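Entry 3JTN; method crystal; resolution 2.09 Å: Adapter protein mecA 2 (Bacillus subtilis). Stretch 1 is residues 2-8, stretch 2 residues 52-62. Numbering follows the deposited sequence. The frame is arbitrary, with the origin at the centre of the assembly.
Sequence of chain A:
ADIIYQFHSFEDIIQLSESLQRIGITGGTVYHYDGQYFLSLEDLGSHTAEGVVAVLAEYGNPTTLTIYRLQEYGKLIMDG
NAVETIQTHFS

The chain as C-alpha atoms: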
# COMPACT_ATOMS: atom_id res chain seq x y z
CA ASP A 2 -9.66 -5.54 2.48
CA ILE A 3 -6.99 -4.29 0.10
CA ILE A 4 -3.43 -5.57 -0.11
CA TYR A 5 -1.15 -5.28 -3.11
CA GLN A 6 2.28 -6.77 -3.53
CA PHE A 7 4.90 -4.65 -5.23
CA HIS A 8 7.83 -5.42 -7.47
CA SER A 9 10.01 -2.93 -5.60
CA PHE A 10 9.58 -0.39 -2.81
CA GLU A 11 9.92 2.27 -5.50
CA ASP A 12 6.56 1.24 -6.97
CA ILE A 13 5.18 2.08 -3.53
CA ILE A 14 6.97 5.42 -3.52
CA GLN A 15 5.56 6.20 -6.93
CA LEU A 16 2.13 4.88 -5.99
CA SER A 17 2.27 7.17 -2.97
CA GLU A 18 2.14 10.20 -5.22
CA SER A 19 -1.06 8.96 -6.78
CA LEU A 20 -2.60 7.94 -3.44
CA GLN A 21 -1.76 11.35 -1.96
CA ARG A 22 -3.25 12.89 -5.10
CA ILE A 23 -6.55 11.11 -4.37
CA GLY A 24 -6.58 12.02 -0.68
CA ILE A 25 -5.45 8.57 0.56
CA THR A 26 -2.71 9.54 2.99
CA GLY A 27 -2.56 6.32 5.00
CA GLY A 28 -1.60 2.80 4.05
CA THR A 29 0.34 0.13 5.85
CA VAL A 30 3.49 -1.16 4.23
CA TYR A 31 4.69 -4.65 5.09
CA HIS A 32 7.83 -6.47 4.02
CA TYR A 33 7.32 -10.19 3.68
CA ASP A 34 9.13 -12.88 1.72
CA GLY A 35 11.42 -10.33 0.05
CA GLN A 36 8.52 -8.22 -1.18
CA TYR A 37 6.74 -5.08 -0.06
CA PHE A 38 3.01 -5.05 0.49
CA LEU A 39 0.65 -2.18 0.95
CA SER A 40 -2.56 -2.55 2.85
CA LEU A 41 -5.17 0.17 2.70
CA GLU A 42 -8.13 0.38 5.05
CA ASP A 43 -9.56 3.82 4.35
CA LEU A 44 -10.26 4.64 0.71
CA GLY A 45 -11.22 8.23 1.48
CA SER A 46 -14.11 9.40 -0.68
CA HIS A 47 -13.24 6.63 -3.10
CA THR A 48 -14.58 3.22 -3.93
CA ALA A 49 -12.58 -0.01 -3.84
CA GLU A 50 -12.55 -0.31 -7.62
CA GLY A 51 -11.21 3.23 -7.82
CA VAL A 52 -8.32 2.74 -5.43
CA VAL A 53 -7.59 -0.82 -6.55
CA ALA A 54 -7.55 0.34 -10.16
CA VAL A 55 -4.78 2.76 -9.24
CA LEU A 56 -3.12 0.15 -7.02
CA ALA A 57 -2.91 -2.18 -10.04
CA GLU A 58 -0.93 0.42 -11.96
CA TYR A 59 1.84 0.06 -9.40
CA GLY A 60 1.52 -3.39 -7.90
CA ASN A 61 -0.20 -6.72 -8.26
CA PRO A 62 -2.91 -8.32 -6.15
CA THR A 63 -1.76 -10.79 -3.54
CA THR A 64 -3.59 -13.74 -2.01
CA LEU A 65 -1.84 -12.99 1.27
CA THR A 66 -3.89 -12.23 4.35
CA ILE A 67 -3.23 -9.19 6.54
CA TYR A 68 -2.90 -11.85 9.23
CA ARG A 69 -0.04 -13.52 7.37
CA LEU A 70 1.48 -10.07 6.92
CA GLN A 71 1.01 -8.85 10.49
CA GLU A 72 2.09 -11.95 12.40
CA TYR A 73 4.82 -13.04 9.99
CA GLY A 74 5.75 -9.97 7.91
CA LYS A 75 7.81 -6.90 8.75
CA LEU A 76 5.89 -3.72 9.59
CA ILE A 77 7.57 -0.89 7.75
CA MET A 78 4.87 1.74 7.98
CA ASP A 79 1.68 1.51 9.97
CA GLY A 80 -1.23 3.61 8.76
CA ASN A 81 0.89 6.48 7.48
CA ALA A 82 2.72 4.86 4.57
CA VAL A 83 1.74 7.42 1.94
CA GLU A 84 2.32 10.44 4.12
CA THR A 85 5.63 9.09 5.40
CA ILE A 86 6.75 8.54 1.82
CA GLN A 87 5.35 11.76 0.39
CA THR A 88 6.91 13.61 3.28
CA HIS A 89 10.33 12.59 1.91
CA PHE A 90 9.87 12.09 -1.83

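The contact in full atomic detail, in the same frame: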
# COMPACT_ATOMS: atom_id res chain seq x y z
N ASP A 2 -9.71 -4.20 3.06
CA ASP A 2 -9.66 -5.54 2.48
C ASP A 2 -8.67 -5.56 1.33
O ASP A 2 -8.66 -6.50 0.52
CB ASP A 2 -11.03 -5.95 1.93
CG ASP A 2 -12.20 -5.31 2.68
OD1 ASP A 2 -13.35 -5.67 2.38
OD2 ASP A 2 -11.98 -4.45 3.56
N ILE A 3 -7.86 -4.51 1.25
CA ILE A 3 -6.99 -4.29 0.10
C ILE A 3 -5.53 -4.49 0.46
O ILE A 3 -5.02 -3.85 1.37
CB ILE A 3 -7.12 -2.86 -0.42
CG1 ILE A 3 -8.56 -2.39 -0.36
CG2 ILE A 3 -6.55 -2.75 -1.84
CD1 ILE A 3 -8.77 -1.05 -1.03
N ILE A 4 -4.85 -5.36 -0.28
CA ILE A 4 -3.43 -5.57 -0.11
C ILE A 4 -2.84 -5.84 -1.48
O ILE A 4 -3.27 -6.75 -2.19
CB ILE A 4 -3.13 -6.80 0.76
CG1 ILE A 4 -3.94 -6.75 2.06
CG2 ILE A 4 -1.65 -6.89 1.07
CD1 ILE A 4 -3.66 -7.92 3.01
N TYR A 5 -1.85 -5.04 -1.86
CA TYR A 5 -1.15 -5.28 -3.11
C TYR A 5 0.29 -5.62 -2.82
O TYR A 5 0.87 -5.11 -1.88
CB TYR A 5 -1.27 -4.07 -4.04
CG TYR A 5 -2.39 -4.23 -5.04
CD1 TYR A 5 -2.16 -4.09 -6.40
CD2 TYR A 5 -3.67 -4.56 -4.61
CE1 TYR A 5 -3.18 -4.26 -7.31
CE2 TYR A 5 -4.70 -4.72 -5.52
CZ TYR A 5 -4.45 -4.58 -6.87
OH TYR A 5 -5.46 -4.74 -7.78
N GLN A 6 0.85 -6.53 -3.61
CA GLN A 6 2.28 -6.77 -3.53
C GLN A 6 2.93 -5.88 -4.57
O GLN A 6 2.30 -5.45 -5.53
CB GLN A 6 2.62 -8.24 -3.76
CG GLN A 6 2.26 -8.80 -5.12
CD GLN A 6 2.51 -10.30 -5.19
OE1 GLN A 6 1.80 -11.03 -5.88
NE2 GLN A 6 3.51 -10.77 -4.45
N PHE A 7 4.21 -5.59 -4.36
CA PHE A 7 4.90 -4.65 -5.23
C PHE A 7 6.23 -5.20 -5.68
O PHE A 7 6.91 -5.91 -4.94
CB PHE A 7 5.03 -3.29 -4.54
CG PHE A 7 3.71 -2.60 -4.35
CD1 PHE A 7 3.21 -1.75 -5.33
CD2 PHE A 7 2.94 -2.85 -3.22
CE1 PHE A 7 1.98 -1.15 -5.17
CE2 PHE A 7 1.72 -2.24 -3.05
CZ PHE A 7 1.23 -1.39 -4.02
N HIS A 8 6.59 -4.92 -6.93
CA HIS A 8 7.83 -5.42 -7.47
C HIS A 8 8.98 -4.88 -6.62
O HIS A 8 9.80 -5.64 -6.11
CB HIS A 8 7.98 -5.02 -8.93
CG HIS A 8 9.34 -5.28 -9.49
ND1 HIS A 8 9.88 -6.55 -9.55
CD2 HIS A 8 10.28 -4.44 -9.98
CE1 HIS A 8 11.09 -6.48 -10.07
NE2 HIS A 8 11.35 -5.21 -10.34
N VAL A 52 -9.64 2.83 -6.03
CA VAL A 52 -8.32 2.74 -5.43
C VAL A 52 -7.55 1.53 -5.94
O VAL A 52 -6.37 1.63 -6.27
CB VAL A 52 -8.40 2.72 -3.90
CG1 VAL A 52 -6.99 2.62 -3.30
CG2 VAL A 52 -9.11 3.98 -3.40
N VAL A 53 -8.22 0.38 -6.01
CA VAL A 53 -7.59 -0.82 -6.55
C VAL A 53 -7.09 -0.57 -7.97
O VAL A 53 -5.96 -0.91 -8.29
CB VAL A 53 -8.56 -2.03 -6.57
CG1 VAL A 53 -8.17 -3.02 -7.65
CG2 VAL A 53 -8.56 -2.70 -5.21
N ALA A 54 -7.94 0.01 -8.80
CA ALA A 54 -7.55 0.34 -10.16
C ALA A 54 -6.21 1.06 -10.16
O ALA A 54 -5.33 0.72 -10.94
CB ALA A 54 -8.62 1.20 -10.84
N VAL A 55 -6.05 2.05 -9.28
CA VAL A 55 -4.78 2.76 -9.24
C VAL A 55 -3.70 1.89 -8.62
O VAL A 55 -2.54 1.96 -9.03
CB VAL A 55 -4.84 4.14 -8.52
CG1 VAL A 55 -6.25 4.72 -8.56
CG2 VAL A 55 -4.35 4.02 -7.10
N LEU A 56 -4.08 1.06 -7.65
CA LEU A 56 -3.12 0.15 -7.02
C LEU A 56 -2.49 -0.76 -8.06
O LEU A 56 -1.29 -1.02 -8.01
CB LEU A 56 -3.79 -0.70 -5.95
CG LEU A 56 -3.94 -0.08 -4.57
CD1 LEU A 56 -4.35 -1.16 -3.60
CD2 LEU A 56 -2.64 0.57 -4.14
N ALA A 57 -3.32 -1.25 -8.99
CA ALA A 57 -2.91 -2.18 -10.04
C ALA A 57 -1.90 -1.58 -11.00
O ALA A 57 -1.14 -2.32 -11.65
CB ALA A 57 -4.12 -2.69 -10.81
N GLU A 58 -1.90 -0.26 -11.12
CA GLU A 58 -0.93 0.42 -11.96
C GLU A 58 0.46 0.25 -11.38
O GLU A 58 1.45 0.28 -12.09
CB GLU A 58 -1.25 1.92 -12.06
CG GLU A 58 -2.49 2.26 -12.88
CD GLU A 58 -2.94 3.71 -12.67
OE1 GLU A 58 -2.42 4.37 -11.74
OE2 GLU A 58 -3.82 4.18 -13.43
N TYR A 59 0.54 0.08 -10.06
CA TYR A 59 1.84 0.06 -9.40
C TYR A 59 2.24 -1.29 -8.83
O TYR A 59 3.42 -1.60 -8.68
CB TYR A 59 1.87 1.13 -8.31
CG TYR A 59 1.81 2.53 -8.85
CD1 TYR A 59 2.96 3.17 -9.28
CD2 TYR A 59 0.60 3.21 -8.95
CE1 TYR A 59 2.92 4.47 -9.78
CE2 TYR A 59 0.55 4.50 -9.44
CZ TYR A 59 1.71 5.13 -9.86
OH TYR A 59 1.68 6.41 -10.35
N GLY A 60 1.24 -2.11 -8.50
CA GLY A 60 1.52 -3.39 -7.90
C GLY A 60 0.55 -4.43 -8.42
O GLY A 60 -0.27 -4.16 -9.30
N ASN A 61 0.65 -5.63 -7.86
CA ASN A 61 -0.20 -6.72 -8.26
C ASN A 61 -0.96 -7.25 -7.05
O ASN A 61 -0.49 -7.13 -5.93
CB ASN A 61 0.63 -7.82 -8.91
CG ASN A 61 1.12 -7.43 -10.30
OD1 ASN A 61 0.46 -7.70 -11.30
ND2 ASN A 61 2.27 -6.77 -10.36
N PRO A 62 -2.15 -7.81 -7.29
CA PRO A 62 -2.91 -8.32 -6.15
C PRO A 62 -2.06 -9.39 -5.47
O PRO A 62 -1.07 -9.88 -6.03
CB PRO A 62 -4.14 -8.95 -6.80
CG PRO A 62 -4.14 -8.49 -8.23
CD PRO A 62 -2.72 -8.21 -8.58

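The contact is built around the ring of Y5, which lies between the helix and the segment that follows it. L56 CB sits over one face, 3.7 Å from the ring centroid and almost on the ring normal; P62 CA sits over the opposite face, 4.0 Å from the centroid. Both carbons present C-H groups to the pi cloud, so one aromatic plate fills the gap between a helical turn and the extended residues that leave it. G60 closes the ring edge, with its C 3.4 Å from Y5 CD1.

L56 points toward the strand and touches three of its residues. Its CD1 lies 3.2 Å from I3 CG2, a tight apolar contact, and 3.6 Å from Y5 CD2, while its CD2 reaches F7 CZ at 4.3 Å. The alternation of the strand puts I3, Y5 and F7 within reach of the helix, whereas I4 points away. The strand and helix axes run nearly parallel, 12° apart and 8.7 Å at closest approach, so V53, one turn before L56, can meet I3 (CG2 to CG2, 3.9 Å). At the other end Y59 CB packs 3.9 Å from F7 CE1.

Past the helix the chain doubles back against the strand, and G60 makes the close approach possible. Its CA is 3.2 Å from Q6 O and 3.5 Å from F7 CD1; a CB built here would come within 2.5 Å of both Q6 O and F7 CE1.

The polar edge is an antiparallel pairing of Q6 with N61. Q6 N donates to N61 O at 2.7 Å, and N61 N donates to Q6 O at 2.9 Å, satisfying both backbones. Their side chains share a sheet face, with Q6 CG 4.2 Å from N61 CB. The rule is economical: apolar side chains fill the helix-strand gap, and one two-bond bridge fixes the register beside it.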